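Long-range contacts in quinoline 2-oxidoreductase small subunit (PDB 1T3Q), which probably relays electrons through its two [2Fe-2S] clusters between the molybdenum cofactor and the FAD during hydroxylation of quinoline: residues A[8-13]-A[71-76]; A[28-33]-A[44-49]; A[94-99]-A[113-118]; A[102-107]-A[148-153]. All coordinates share one frame; numbering follows the deposited sequence.

Interaction 1. Residues A[8-13]-A[71-76]; sequences QLMRIS and LAVQAE
A72 opens the 3-10 turn of 71-76 and meets I12 through its backbone, its carbonyl O lying 4.0 Å from I12 CG2. V73 takes the larger apolar load. I12 CD1 comes to 3.6 Å from V73 CA and also touches CB, while V73 CG1 is shared by I12 CD1 and by M10, whose SD stands 4.0 Å from CG1, M10 and V73 crossing obliquely. Y8 of the medium subunit packs on both M10 and V73, carrying this patch on into the subunit interface. I12 belongs to strand 10-16, which in the plant-type [2Fe-2S] ferredoxin domain, a beta-grasp fold, runs between strands 19-25 and 79-81; the turn, part of the connection from strand 63-66 to 79-81, leans on the start of strand 10-16. A75 adds a looser touch, its CB 4.3 Å from I12 CG2. E76 changes the chemistry. With CG anti to its backbone N (chi1 175°) and a bend at chi2 (71°), the carboxylate folds back to the strand, where OE2 accepts the amide of S13, N to OE2 2.7 Å. That bond is nearly straight at 177°, although the N-H arrives from above the carboxylate plane. A water donates to OE2 and to R11 O while R11 NH1 gives it a weak bond, linking the guanidinium only weakly to the carboxylate. E76 CA makes a CA-H...O contact with S13 O at 3.5 Å.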
loop_
_atom_site.group_PDB
_atom_site.type_symbol
_atom_site.label_atom_id
_atom_site.label_comp_id
_atom_site.label_asym_id
_atom_site.label_seq_id
_atom_site.Cartn_x
_atom_site.Cartn_y
_atom_site.Cartn_z
ATOM N N GLN A 8 19.129 21.997 14.222
ATOM C CA GLN A 8 19.861 21.077 15.054
ATOM C C GLN A 8 20.372 19.984 14.109
ATOM O O GLN A 8 21.067 19.057 14.536
ATOM C CB GLN A 8 18.947 20.496 16.135
ATOM C CG GLN A 8 18.227 21.594 16.897
ATOM C CD GLN A 8 17.185 21.065 17.840
ATOM O OE1 GLN A 8 17.455 20.836 19.018
ATOM N NE2 GLN A 8 15.976 20.866 17.326
ATOM N N LEU A 9 20.041 20.130 12.820
ATOM C CA LEU A 9 20.441 19.194 11.750
ATOM C C LEU A 9 21.769 19.566 11.106
ATOM O O LEU A 9 22.019 20.730 10.790
ATOM C CB LEU A 9 19.383 19.148 10.633
ATOM C CG LEU A 9 18.398 17.970 10.517
ATOM C CD1 LEU A 9 17.924 17.555 11.892
ATOM C CD2 LEU A 9 17.211 18.364 9.635
ATOM N N MET A 10 22.601 18.560 10.882
ATOM C CA MET A 10 23.907 18.758 10.272
ATOM C C MET A 10 23.968 18.175 8.861
ATOM O O MET A 10 23.468 17.076 8.605
ATOM C CB MET A 10 24.988 18.124 11.151
ATOM C CG MET A 10 25.180 18.828 12.489
ATOM S SD MET A 10 26.487 18.087 13.478
ATOM C CE MET A 10 27.938 18.533 12.510
ATOM N N ARG A 11 24.586 18.923 7.952
ATOM C CA ARG A 11 24.724 18.516 6.561
ATOM C C ARG A 11 25.874 17.528 6.438
ATOM O O ARG A 11 27.035 17.891 6.624
ATOM C CB ARG A 11 24.989 19.745 5.688
ATOM C CG ARG A 11 25.155 19.449 4.206
ATOM C CD ARG A 11 25.218 20.745 3.407
ATOM N NE ARG A 11 25.314 20.516 1.969
ATOM C CZ ARG A 11 26.382 20.007 1.360
ATOM N NH1 ARG A 11 27.453 19.669 2.066
ATOM N NH2 ARG A 11 26.379 19.842 0.042
ATOM N N ILE A 12 25.550 16.279 6.127
ATOM C CA ILE A 12 26.571 15.253 6.000
ATOM C C ILE A 12 26.807 14.860 4.552
ATOM O O ILE A 12 25.869 14.582 3.806
ATOM C CB ILE A 12 26.200 13.991 6.812
ATOM C CG1 ILE A 12 25.967 14.374 8.280
ATOM C CG2 ILE A 12 27.315 12.951 6.701
ATOM C CD1 ILE A 12 27.136 15.103 8.928
ATOM N N SER A 13 28.077 14.838 4.168
ATOM C CA SER A 13 28.469 14.488 2.815
ATOM C C SER A 13 29.221 13.161 2.815
ATOM O O SER A 13 30.295 13.041 3.409
ATOM C CB SER A 13 29.350 15.599 2.237
ATOM O OG SER A 13 29.771 15.288 0.924
ATOM N N LEU A 71 27.867 7.200 14.663
ATOM C CA LEU A 71 26.924 8.309 14.562
ATOM C C LEU A 71 26.748 8.600 13.077
ATOM O O LEU A 71 27.699 8.475 12.295
ATOM C CB LEU A 71 27.458 9.568 15.266
ATOM C CG LEU A 71 27.760 9.530 16.770
ATOM C CD1 LEU A 71 28.230 10.909 17.218
ATOM C CD2 LEU A 71 26.512 9.132 17.552
ATOM N N ALA A 72 25.543 8.983 12.679
ATOM C CA ALA A 72 25.307 9.296 11.282
ATOM C C ALA A 72 26.256 10.420 10.869
ATOM O O ALA A 72 26.769 10.425 9.750
ATOM C CB ALA A 72 23.850 9.721 11.070
ATOM N N VAL A 73 26.502 11.368 11.770
ATOM C CA VAL A 73 27.400 12.471 11.439
ATOM C C VAL A 73 28.846 12.011 11.234
ATOM O O VAL A 73 29.645 12.725 10.632
ATOM C CB VAL A 73 27.363 13.607 12.503
ATOM C CG1 VAL A 73 25.982 14.232 12.537
ATOM C CG2 VAL A 73 27.756 13.081 13.875
ATOM N N GLN A 74 29.183 10.817 11.713
ATOM C CA GLN A 74 30.540 10.308 11.533
ATOM C C GLN A 74 30.730 9.686 10.155
ATOM O O GLN A 74 31.793 9.153 9.847
ATOM C CB GLN A 74 30.887 9.294 12.626
ATOM C CG GLN A 74 31.040 9.940 13.996
ATOM C CD GLN A 74 31.311 8.943 15.101
ATOM O OE1 GLN A 74 30.556 7.994 15.291
ATOM N NE2 GLN A 74 32.388 9.160 15.843
ATOM N N ALA A 75 29.702 9.771 9.317
ATOM C CA ALA A 75 29.794 9.224 7.967
ATOM C C ALA A 75 30.437 10.254 7.044
ATOM O O ALA A 75 30.795 9.946 5.905
ATOM C CB ALA A 75 28.409 8.860 7.449
ATOM N N GLU A 76 30.577 11.480 7.545
ATOM C CA GLU A 76 31.161 12.564 6.767
ATOM C C GLU A 76 32.481 12.164 6.124
ATOM O O GLU A 76 33.394 11.683 6.798
ATOM C CB GLU A 76 31.383 13.797 7.650
ATOM C CG GLU A 76 32.104 14.950 6.940
ATOM C CD GLU A 76 31.235 15.634 5.892
ATOM O OE1 GLU A 76 31.793 16.260 4.966
ATOM O OE2 GLU A 76 29.992 15.558 6.001
HETATM O O HOH W 1 28.898 18.280 4.711
#

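Interaction 2. Residues A[28-33]-A[44-49]; sequences RMHLAD and TKIGCE. With FES (Fe2/s2 (inorganic) cluster), chain H.
H30 and E49 are joined by a histidine-carboxylate hydrogen bond. CB of H30 points toward the 44-49 loop, and a chi1 of 50° puts CG between the backbone N and the carbonyl carbon. From there ND1 turns back on its own chain: it accepts the amide of D33, N to ND1 3.0 Å, nearly in the ring plane, which makes H30 the N-cap of helix 31-39. CE1, at the ring edge, meets I46 CD1 at 3.8 Å, the two side chains approaching tip to tip. NE2 is the far end and donates to E49 OE1 over 2.9 Å, at 170° and close to the ring plane, using the anti lone pair of that oxygen. CD2 also faces that oxygen, 3.9 Å from E49 OE1. Ring and carboxylate planes stand 81° apart. Both nitrogens are thus engaged, which fixes the rotation of the ring. K2 of the medium subunit forms salt bridges to both E49 OE1 and D33 OD1, which probably offsets the closeness of these two acids. Beyond E49 lies the cluster: C48 SG binds an iron at 2.4 Å, together with C53, and the E49 amide N lies 3.2 Å from sulfide S2. A32 CB rests on I46 CG1, and the first turn of helix 31-39 and the loop 44-49 both back onto strand 57-60, where L31 and T44 touch I58.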
loop_
_atom_site.group_PDB
_atom_site.type_symbol
_atom_site.label_atom_id
_atom_site.label_comp_id
_atom_site.label_asym_id
_atom_site.label_seq_id
_atom_site.Cartn_x
_atom_site.Cartn_y
_atom_site.Cartn_z
ATOM N N ARG A 28 22.314 12.900 17.440
ATOM C CA ARG A 28 21.741 11.804 18.226
ATOM C C ARG A 28 21.292 10.578 17.437
ATOM O O ARG A 28 20.912 9.567 18.031
ATOM C CB ARG A 28 20.543 12.309 19.046
ATOM C CG ARG A 28 19.300 12.615 18.208
ATOM C CD ARG A 28 18.154 13.148 19.070
ATOM N NE ARG A 28 17.843 12.260 20.190
ATOM C CZ ARG A 28 16.924 12.519 21.120
ATOM N NH1 ARG A 28 16.706 11.657 22.104
ATOM N NH2 ARG A 28 16.218 13.640 21.065
ATOM N N MET A 29 21.315 10.659 16.113
ATOM C CA MET A 29 20.883 9.539 15.284
ATOM C C MET A 29 22.072 8.703 14.811
ATOM O O MET A 29 23.049 9.252 14.287
ATOM C CB MET A 29 20.101 10.064 14.066
ATOM C CG MET A 29 19.611 8.978 13.112
ATOM S SD MET A 29 18.629 9.584 11.724
ATOM C CE MET A 29 16.991 9.560 12.432
ATOM N N HIS A 30 22.011 7.385 15.001
ATOM C CA HIS A 30 23.117 6.567 14.524
ATOM C C HIS A 30 22.993 6.340 13.019
ATOM O O HIS A 30 21.949 6.607 12.420
ATOM C CB HIS A 30 23.250 5.240 15.299
ATOM C CG HIS A 30 21.984 4.445 15.437
ATOM N ND1 HIS A 30 21.236 4.029 14.356
ATOM C CD2 HIS A 30 21.396 3.901 16.530
ATOM C CE1 HIS A 30 20.247 3.259 14.777
ATOM N NE2 HIS A 30 20.323 3.164 16.093
ATOM N N LEU A 31 24.080 5.882 12.408
ATOM C CA LEU A 31 24.131 5.658 10.968
ATOM C C LEU A 31 23.093 4.674 10.439
ATOM O O LEU A 31 22.535 4.878 9.356
ATOM C CB LEU A 31 25.542 5.206 10.574
ATOM C CG LEU A 31 25.822 5.044 9.078
ATOM C CD1 LEU A 31 25.408 6.302 8.330
ATOM C CD2 LEU A 31 27.301 4.750 8.872
ATOM N N ALA A 32 22.827 3.612 11.197
ATOM C CA ALA A 32 21.837 2.623 10.780
ATOM C C ALA A 32 20.490 3.313 10.565
ATOM O O ALA A 32 19.866 3.154 9.520
ATOM C CB ALA A 32 21.712 1.518 11.836
ATOM N N ASP A 33 20.044 4.086 11.553
ATOM C CA ASP A 33 18.773 4.807 11.434
ATOM C C ASP A 33 18.798 5.838 10.299
ATOM O O ASP A 33 17.811 6.004 9.585
ATOM C CB ASP A 33 18.428 5.522 12.751
ATOM C CG ASP A 33 17.722 4.614 13.758
ATOM O OD1 ASP A 33 17.480 5.069 14.900
ATOM O OD2 ASP A 33 17.407 3.450 13.421
ATOM N N THR A 44 19.723 -2.214 5.473
ATOM C CA THR A 44 20.490 -2.338 6.712
ATOM C C THR A 44 19.470 -2.549 7.833
ATOM O O THR A 44 18.560 -1.738 8.008
ATOM C CB THR A 44 21.320 -1.050 6.975
ATOM O OG1 THR A 44 22.258 -0.866 5.901
ATOM C CG2 THR A 44 22.085 -1.156 8.287
ATOM N N LYS A 45 19.622 -3.640 8.579
ATOM C CA LYS A 45 18.685 -3.978 9.650
ATOM C C LYS A 45 19.233 -3.741 11.047
ATOM O O LYS A 45 20.444 -3.760 11.270
ATOM C CB LYS A 45 18.258 -5.452 9.537
ATOM C CG LYS A 45 17.743 -5.892 8.165
ATOM C CD LYS A 45 16.579 -5.049 7.657
ATOM C CE LYS A 45 16.036 -5.608 6.353
ATOM N NZ LYS A 45 15.090 -4.677 5.679
ATOM N N ILE A 46 18.317 -3.550 11.993
ATOM C CA ILE A 46 18.672 -3.309 13.383
ATOM C C ILE A 46 18.090 -4.406 14.271
ATOM O O ILE A 46 16.873 -4.593 14.313
ATOM C CB ILE A 46 18.114 -1.951 13.858
ATOM C CG1 ILE A 46 18.676 -0.827 12.983
ATOM C CG2 ILE A 46 18.471 -1.727 15.314
ATOM C CD1 ILE A 46 18.067 0.530 13.274
ATOM N N GLY A 47 18.956 -5.123 14.978
ATOM C CA GLY A 47 18.486 -6.185 15.846
ATOM C C GLY A 47 18.825 -6.038 17.322
ATOM O O GLY A 47 18.298 -6.791 18.148
ATOM N N CYS A 48 19.695 -5.092 17.672
ATOM C CA CYS A 48 20.071 -4.913 19.075
ATOM C C CYS A 48 20.531 -3.506 19.451
ATOM O O CYS A 48 20.344 -3.083 20.590
ATOM C CB CYS A 48 21.178 -5.902 19.462
ATOM S SG CYS A 48 22.834 -5.479 18.808
ATOM N N GLU A 49 21.149 -2.796 18.506
ATOM C CA GLU A 49 21.657 -1.444 18.752
ATOM C C GLU A 49 22.705 -1.401 19.867
ATOM O O GLU A 49 22.891 -0.374 20.531
ATOM C CB GLU A 49 20.493 -0.488 19.068
ATOM C CG GLU A 49 19.652 -0.159 17.834
ATOM C CD GLU A 49 18.398 0.655 18.128
ATOM O OE1 GLU A 49 18.269 1.767 17.573
ATOM O OE2 GLU A 49 17.537 0.178 18.899
HETATM FE FE1 FES H . 22.946 -5.315 16.402
HETATM FE FE2 FES H . 24.058 -3.116 15.246
HETATM S S1 FES H . 25.158 -4.792 15.997
HETATM S S2 FES H . 21.831 -3.609 15.499
#

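Interaction 3. Residues A[94-99]-A[113-118]; sequences ALQDSF and GMLATA
In the helical bundle of the second [2Fe-2S] domain, L95 and F99 of helix 94-101 pack against M114, L115 and A118 of helix 111-124. The short segments run at 130° to each other, with axes 11.2 Å apart at closest approach, a spacing filled by large apolar side chains. L115 is the central piece. Its CD2 methyl lies over the centre of one face of the F99 ring, 3.9 Å from the ring centroid and 11° off the normal, a CH-pi contact. The same methyl is shared between residues one helical turn apart: with CG anti to the backbone N (chi1 -178°), L95 presents CG to it at 3.7 Å from L115 CD2. L95 CD2 touches A118 CB at 4.0 Å. M114 approaches F99 differently: its CB stands at the ring edge, 4.0 Å from CE2, with the two side chains crossing at about a right angle. Helix 148-154 joins in through I150, which touches both F99 and M114. No hydrogen bond links the two segments. The side chain of M114 passes within about 4 Å of those of C110 and C142, so this apolar packing forms part of the bundle that houses the second cluster in molybdenum hydroxylases of this family.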
loop_
_atom_site.group_PDB
_atom_site.type_symbol
_atom_site.label_atom_id
_atom_site.label_comp_id
_atom_site.label_asym_id
_atom_site.label_seq_id
_atom_site.Cartn_x
_atom_site.Cartn_y
_atom_site.Cartn_z
ATOM N N ALA A 94 27.822 -13.305 -7.527
ATOM C CA ALA A 94 28.250 -14.635 -7.114
ATOM C C ALA A 94 27.964 -14.976 -5.654
ATOM O O ALA A 94 27.455 -16.059 -5.358
ATOM C CB ALA A 94 29.732 -14.813 -7.410
ATOM N N LEU A 95 28.300 -14.066 -4.747
ATOM C CA LEU A 95 28.082 -14.304 -3.320
ATOM C C LEU A 95 26.600 -14.478 -2.998
ATOM O O LEU A 95 26.221 -15.432 -2.323
ATOM C CB LEU A 95 28.657 -13.149 -2.492
ATOM C CG LEU A 95 28.542 -13.297 -0.969
ATOM C CD1 LEU A 95 29.188 -14.602 -0.522
ATOM C CD2 LEU A 95 29.205 -12.101 -0.288
ATOM N N GLN A 96 25.772 -13.555 -3.483
ATOM C CA GLN A 96 24.330 -13.610 -3.248
ATOM C C GLN A 96 23.737 -14.883 -3.829
ATOM O O GLN A 96 22.975 -15.589 -3.166
ATOM C CB GLN A 96 23.639 -12.397 -3.874
ATOM C CG GLN A 96 24.046 -11.068 -3.263
ATOM C CD GLN A 96 23.516 -9.890 -4.051
ATOM O OE1 GLN A 96 23.786 -9.764 -5.248
ATOM N NE2 GLN A 96 22.759 -9.017 -3.388
ATOM N N ASP A 97 24.091 -15.178 -5.075
ATOM C CA ASP A 97 23.585 -16.376 -5.726
ATOM C C ASP A 97 23.980 -17.622 -4.950
ATOM O O ASP A 97 23.206 -18.581 -4.864
ATOM C CB ASP A 97 24.104 -16.463 -7.163
ATOM C CG ASP A 97 23.682 -17.742 -7.849
ATOM O OD1 ASP A 97 24.509 -18.675 -7.940
ATOM O OD2 ASP A 97 22.518 -17.817 -8.284
ATOM N N SER A 98 25.181 -17.609 -4.378
ATOM C CA SER A 98 25.652 -18.742 -3.599
ATOM C C SER A 98 24.798 -18.907 -2.338
ATOM O O SER A 98 24.435 -20.025 -1.967
ATOM C CB SER A 98 27.112 -18.549 -3.212
ATOM O OG SER A 98 27.608 -19.713 -2.584
ATOM N N PHE A 99 24.493 -17.798 -1.673
ATOM C CA PHE A 99 23.655 -17.851 -0.471
ATOM C C PHE A 99 22.333 -18.544 -0.817
ATOM O O PHE A 99 21.830 -19.374 -0.055
ATOM C CB PHE A 99 23.360 -16.430 0.043
ATOM C CG PHE A 99 24.280 -15.976 1.141
ATOM C CD1 PHE A 99 25.662 -15.946 0.952
ATOM C CD2 PHE A 99 23.764 -15.573 2.370
ATOM C CE1 PHE A 99 26.513 -15.522 1.967
ATOM C CE2 PHE A 99 24.611 -15.145 3.397
ATOM C CZ PHE A 99 25.987 -15.119 3.196
ATOM N N GLY A 113 23.881 -8.086 6.999
ATOM C CA GLY A 113 25.088 -8.090 7.811
ATOM C C GLY A 113 26.029 -9.234 7.468
ATOM O O GLY A 113 27.252 -9.057 7.458
ATOM N N MET A 114 25.465 -10.409 7.194
ATOM C CA MET A 114 26.257 -11.577 6.826
ATOM C C MET A 114 27.073 -11.276 5.571
ATOM O O MET A 114 28.268 -11.551 5.519
ATOM C CB MET A 114 25.349 -12.779 6.541
ATOM C CG MET A 114 24.718 -13.411 7.768
ATOM S SD MET A 114 25.944 -14.162 8.831
ATOM C CE MET A 114 24.923 -14.474 10.321
ATOM N N LEU A 115 26.412 -10.712 4.566
ATOM C CA LEU A 115 27.062 -10.383 3.300
ATOM C C LEU A 115 28.212 -9.389 3.454
ATOM O O LEU A 115 29.260 -9.534 2.809
ATOM C CB LEU A 115 26.027 -9.841 2.305
ATOM C CG LEU A 115 24.986 -10.857 1.814
ATOM C CD1 LEU A 115 23.864 -10.143 1.078
ATOM C CD2 LEU A 115 25.655 -11.882 0.908
ATOM N N ALA A 116 28.021 -8.387 4.310
ATOM C CA ALA A 116 29.051 -7.380 4.546
ATOM C C ALA A 116 30.311 -8.048 5.097
ATOM O O ALA A 116 31.414 -7.858 4.574
ATOM C CB ALA A 116 28.534 -6.314 5.531
ATOM N N THR A 117 30.151 -8.847 6.144
ATOM C CA THR A 117 31.295 -9.520 6.737
ATOM C C THR A 117 31.918 -10.503 5.743
ATOM O O THR A 117 33.142 -10.573 5.619
ATOM C CB THR A 117 30.904 -10.271 8.029
ATOM O OG1 THR A 117 30.372 -9.337 8.978
ATOM C CG2 THR A 117 32.124 -10.948 8.645
ATOM N N ALA A 118 31.081 -11.244 5.024
ATOM C CA ALA A 118 31.592 -12.213 4.054
ATOM C C ALA A 118 32.423 -11.527 2.967
ATOM O O ALA A 118 33.485 -12.029 2.581
ATOM C CB ALA A 118 30.446 -12.986 3.428
#

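Interaction 4. Residues A[102-107]-A[148-153]; sequences HHALQC and ETIIDA. With FES (Fe2/s2 (inorganic) cluster), chain G; MCN (pterin cytosine dinucleotide), chain N.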
loop_
_atom_site.group_PDB
_atom_site.type_symbol
_atom_site.label_atom_id
_atom_site.label_comp_id
_atom_site.label_asym_id
_atom_site.label_seq_id
_atom_site.Cartn_x
_atom_site.Cartn_y
_atom_site.Cartn_z
ATOM N N HIS A 102 22.738 -22.408 -1.656
ATOM C CA HIS A 102 23.004 -23.204 -0.464
ATOM C C HIS A 102 21.979 -23.019 0.649
ATOM O O HIS A 102 22.139 -23.581 1.731
ATOM C CB HIS A 102 24.399 -22.891 0.095
ATOM C CG HIS A 102 25.520 -23.437 -0.737
ATOM N ND1 HIS A 102 26.096 -22.728 -1.770
ATOM C CD2 HIS A 102 26.156 -24.631 -0.700
ATOM C CE1 HIS A 102 27.042 -23.462 -2.332
ATOM N NE2 HIS A 102 27.099 -24.621 -1.701
ATOM N N HIS A 103 20.937 -22.245 0.382
ATOM C CA HIS A 103 19.904 -21.984 1.390
ATOM C C HIS A 103 20.587 -21.443 2.649
ATOM O O HIS A 103 20.515 -22.035 3.729
ATOM C CB HIS A 103 19.121 -23.270 1.704
ATOM C CG HIS A 103 17.952 -23.059 2.623
ATOM N ND1 HIS A 103 17.117 -21.967 2.525
ATOM C CD2 HIS A 103 17.455 -23.823 3.627
ATOM C CE1 HIS A 103 16.155 -22.066 3.426
ATOM N NE2 HIS A 103 16.337 -23.182 4.108
ATOM N N ALA A 104 21.255 -20.305 2.488
ATOM C CA ALA A 104 21.983 -19.655 3.575
ATOM C C ALA A 104 21.149 -18.609 4.321
ATOM O O ALA A 104 21.675 -17.861 5.138
ATOM C CB ALA A 104 23.258 -19.003 3.030
ATOM N N LEU A 105 19.859 -18.538 4.017
ATOM C CA LEU A 105 18.973 -17.602 4.707
ATOM C C LEU A 105 17.548 -18.164 4.781
ATOM O O LEU A 105 17.134 -18.964 3.954
ATOM C CB LEU A 105 18.930 -16.238 4.013
ATOM C CG LEU A 105 18.321 -16.219 2.619
ATOM C CD1 LEU A 105 17.692 -14.864 2.338
ATOM C CD2 LEU A 105 19.410 -16.546 1.597
ATOM N N GLN A 106 16.820 -17.717 5.795
ATOM C CA GLN A 106 15.452 -18.111 6.028
ATOM C C GLN A 106 14.581 -16.861 6.176
ATOM O O GLN A 106 13.925 -16.428 5.211
ATOM C CB GLN A 106 15.384 -19.031 7.255
ATOM C CG GLN A 106 15.764 -20.484 6.919
ATOM C CD GLN A 106 15.686 -21.484 8.063
ATOM O OE1 GLN A 106 14.738 -21.495 8.844
ATOM N NE2 GLN A 106 16.689 -22.359 8.141
ATOM N N CYS A 107 14.581 -16.273 7.366
ATOM C CA CYS A 107 13.773 -15.071 7.541
ATOM C C CYS A 107 14.481 -13.931 6.800
ATOM O O CYS A 107 13.853 -12.966 6.376
ATOM C CB CYS A 107 13.635 -14.769 9.033
ATOM S SG CYS A 107 15.010 -13.920 9.813
ATOM N N GLU A 148 25.606 -23.567 9.222
ATOM C CA GLU A 148 26.332 -24.413 8.279
ATOM C C GLU A 148 26.231 -24.011 6.812
ATOM O O GLU A 148 27.244 -23.972 6.111
ATOM C CB GLU A 148 25.933 -25.885 8.424
ATOM C CG GLU A 148 26.748 -26.782 7.491
ATOM C CD GLU A 148 26.533 -28.260 7.721
ATOM O OE1 GLU A 148 27.020 -29.057 6.889
ATOM O OE2 GLU A 148 25.890 -28.628 8.726
ATOM N N THR A 149 25.028 -23.686 6.348
ATOM C CA THR A 149 24.858 -23.324 4.951
ATOM C C THR A 149 25.453 -21.967 4.576
ATOM O O THR A 149 25.719 -21.712 3.404
ATOM C CB THR A 149 23.370 -23.385 4.536
ATOM O OG1 THR A 149 22.572 -22.651 5.473
ATOM C CG2 THR A 149 22.897 -24.840 4.499
ATOM N N ILE A 150 25.643 -21.093 5.561
ATOM C CA ILE A 150 26.256 -19.796 5.294
ATOM C C ILE A 150 27.747 -20.065 5.061
ATOM O O ILE A 150 28.376 -19.450 4.187
ATOM C CB ILE A 150 26.078 -18.824 6.489
ATOM C CG1 ILE A 150 24.609 -18.415 6.607
ATOM C CG2 ILE A 150 26.950 -17.589 6.299
ATOM C CD1 ILE A 150 24.288 -17.598 7.853
ATOM N N ILE A 151 28.303 -20.995 5.836
ATOM C CA ILE A 151 29.713 -21.357 5.691
ATOM C C ILE A 151 29.863 -21.999 4.308
ATOM O O ILE A 151 30.825 -21.728 3.583
ATOM C CB ILE A 151 30.164 -22.369 6.774
ATOM C CG1 ILE A 151 29.848 -21.829 8.173
ATOM C CG2 ILE A 151 31.665 -22.644 6.655
ATOM C CD1 ILE A 151 30.497 -20.498 8.504
ATOM N N ASP A 152 28.900 -22.842 3.946
ATOM C CA ASP A 152 28.910 -23.508 2.644
ATOM C C ASP A 152 28.902 -22.476 1.518
ATOM O O ASP A 152 29.663 -22.584 0.557
ATOM C CB ASP A 152 27.668 -24.391 2.468
ATOM C CG ASP A 152 27.636 -25.576 3.414
ATOM O OD1 ASP A 152 26.561 -26.208 3.504
ATOM O OD2 ASP A 152 28.664 -25.889 4.051
ATOM N N ALA A 153 28.021 -21.486 1.636
ATOM C CA ALA A 153 27.886 -20.452 0.620
ATOM C C ALA A 153 29.161 -19.640 0.411
ATOM O O ALA A 153 29.567 -19.405 -0.727
ATOM C CB ALA A 153 26.722 -19.516 0.969
HETATM FE FE1 FES G . 16.758 -15.408 10.073
HETATM FE FE2 FES G . 19.457 -15.386 9.856
HETATM S S1 FES G . 18.075 -15.966 8.264
HETATM S S2 FES G . 18.206 -14.644 11.535
HETATM N N1 MCN N . 8.369 -28.592 5.053
HETATM C C2 MCN N . 8.539 -29.359 3.854
HETATM N N3 MCN N . 8.020 -30.641 3.948
HETATM C C4 MCN N . 7.392 -31.205 5.054
HETATM C C5 MCN N . 7.258 -30.377 6.258
HETATM C C6 MCN N . 7.736 -29.088 6.253
HETATM O O2 MCN N . 9.111 -28.898 2.892
HETATM N N4 MCN N . 6.929 -32.437 5.027
HETATM C "C1'" MCN N . 8.909 -27.115 4.973
HETATM C C2D MCN N . 7.739 -26.076 4.659
HETATM O "O2'" MCN N . 8.257 -24.973 3.834
HETATM C "C3'" MCN N . 7.259 -25.668 6.037
HETATM C C4D MCN N . 8.511 -25.623 6.881
HETATM O O4D MCN N . 9.451 -26.615 6.229
HETATM O "O3'" MCN N . 6.604 -24.354 5.966
HETATM C "C5'" MCN N . 8.299 -25.810 8.410
HETATM O "O5'" MCN N . 7.533 -26.981 8.544
HETATM P PA MCN N . 6.154 -27.075 9.307
HETATM O O1A MCN N . 5.111 -27.284 8.252
HETATM O O2A MCN N . 6.402 -28.105 10.396
HETATM O O3A MCN N . 5.792 -25.767 10.204
HETATM P PB MCN N . 5.269 -24.313 9.783
HETATM O O1B MCN N . 3.926 -24.135 10.413
HETATM O O2B MCN N . 5.374 -24.102 8.301
HETATM O O3B MCN N . 6.338 -23.326 10.461
HETATM C C10 MCN N . 6.237 -22.976 11.818
HETATM C "C9'" MCN N . 7.316 -23.739 12.515
HETATM C "C8'" MCN N . 7.238 -23.273 13.988
HETATM S "S8'" MCN N . 5.707 -23.651 14.828
HETATM C "C7'" MCN N . 8.205 -22.654 14.670
HETATM S "S7'" MCN N . 8.087 -22.106 16.366
HETATM C "C6'" MCN N . 9.528 -22.307 13.908
HETATM C C7 MCN N . 9.758 -23.266 12.770
HETATM O "O9'" MCN N . 8.630 -23.323 11.912
HETATM N "N5'" MCN N . 9.432 -20.823 13.588
HETATM C C4A MCN N . 10.414 -20.526 12.562
HETATM N "N8'" MCN N . 10.940 -22.833 11.951
HETATM C C4B MCN N . 11.178 -21.434 11.807
HETATM N "N1'" MCN N . 12.128 -21.098 10.810
HETATM C "C2'" MCN N . 12.285 -19.770 10.598
HETATM N "N2'" MCN N . 13.190 -19.398 9.668
HETATM N "N3'" MCN N . 11.559 -18.806 11.268
HETATM C "C4'" MCN N . 10.566 -19.071 12.283
HETATM O "O4'" MCN N . 9.973 -18.169 12.822
#
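A Schellman motif closes helix 94-101 and sends the chain into the loop that carries a ligand of the second [2Fe-2S] cluster; across it, H102, H103 and A104 meet helix 148-154. H103, with positive phi, turns its carbonyl O toward T149 OG1. A chi1 of 50° sets that OG1 between the T149 backbone N and carbonyl carbon, where it donates to H103 O over 2.8 Å from above the carbonyl plane. H102 lays one ring face over the helix backbone: D152 O stands beneath the ring centre and A153 N nearer the rim, while D152 CB comes to 3.5 Å from CD2. S98 O holds H102 ND1, and R130 pairs with the D152 carboxylate. A104 CB fits against the same helix, 3.9 Å from I150 CG1 and 4.1 Å from A153 CB. These contacts join the base of the loop to helix 148-154; its far end belongs to the cofactors. C107 SG binds an iron at 2.3 Å, a metal that C144 also ligates, and the Q106 amide N lies 3.3 Å from sulfide S1. Extended beyond CG, the Q106 side chain reaches the molybdopterin cytosine dinucleotide, where its OE1 accepts from pterin N2' at 2.7 Å and 161°.

The four contacts fall into two pairs, one to each iron-sulfur domain. Interactions 1 and 2 touch directly, through a probable hydrogen bond from A72 N to M29 O (3.0 Å), and interaction 2 is nested in sequence within the loop that interaction 1 closes. Interactions 3 and 4 alternate along the chain; S98 OG and A153 O, 2.7 Å apart, probably bond, and F99 packs on A153. Between the pairs, the atoms of interactions 2 and 3 approach to about 6 Å without touching. Interaction 4 adjoins the pterin and interaction 2 the cluster nearer the FAD; the side chain of I46 is about 13 Å from the other cluster, consistent with a relay from molybdenum to flavin.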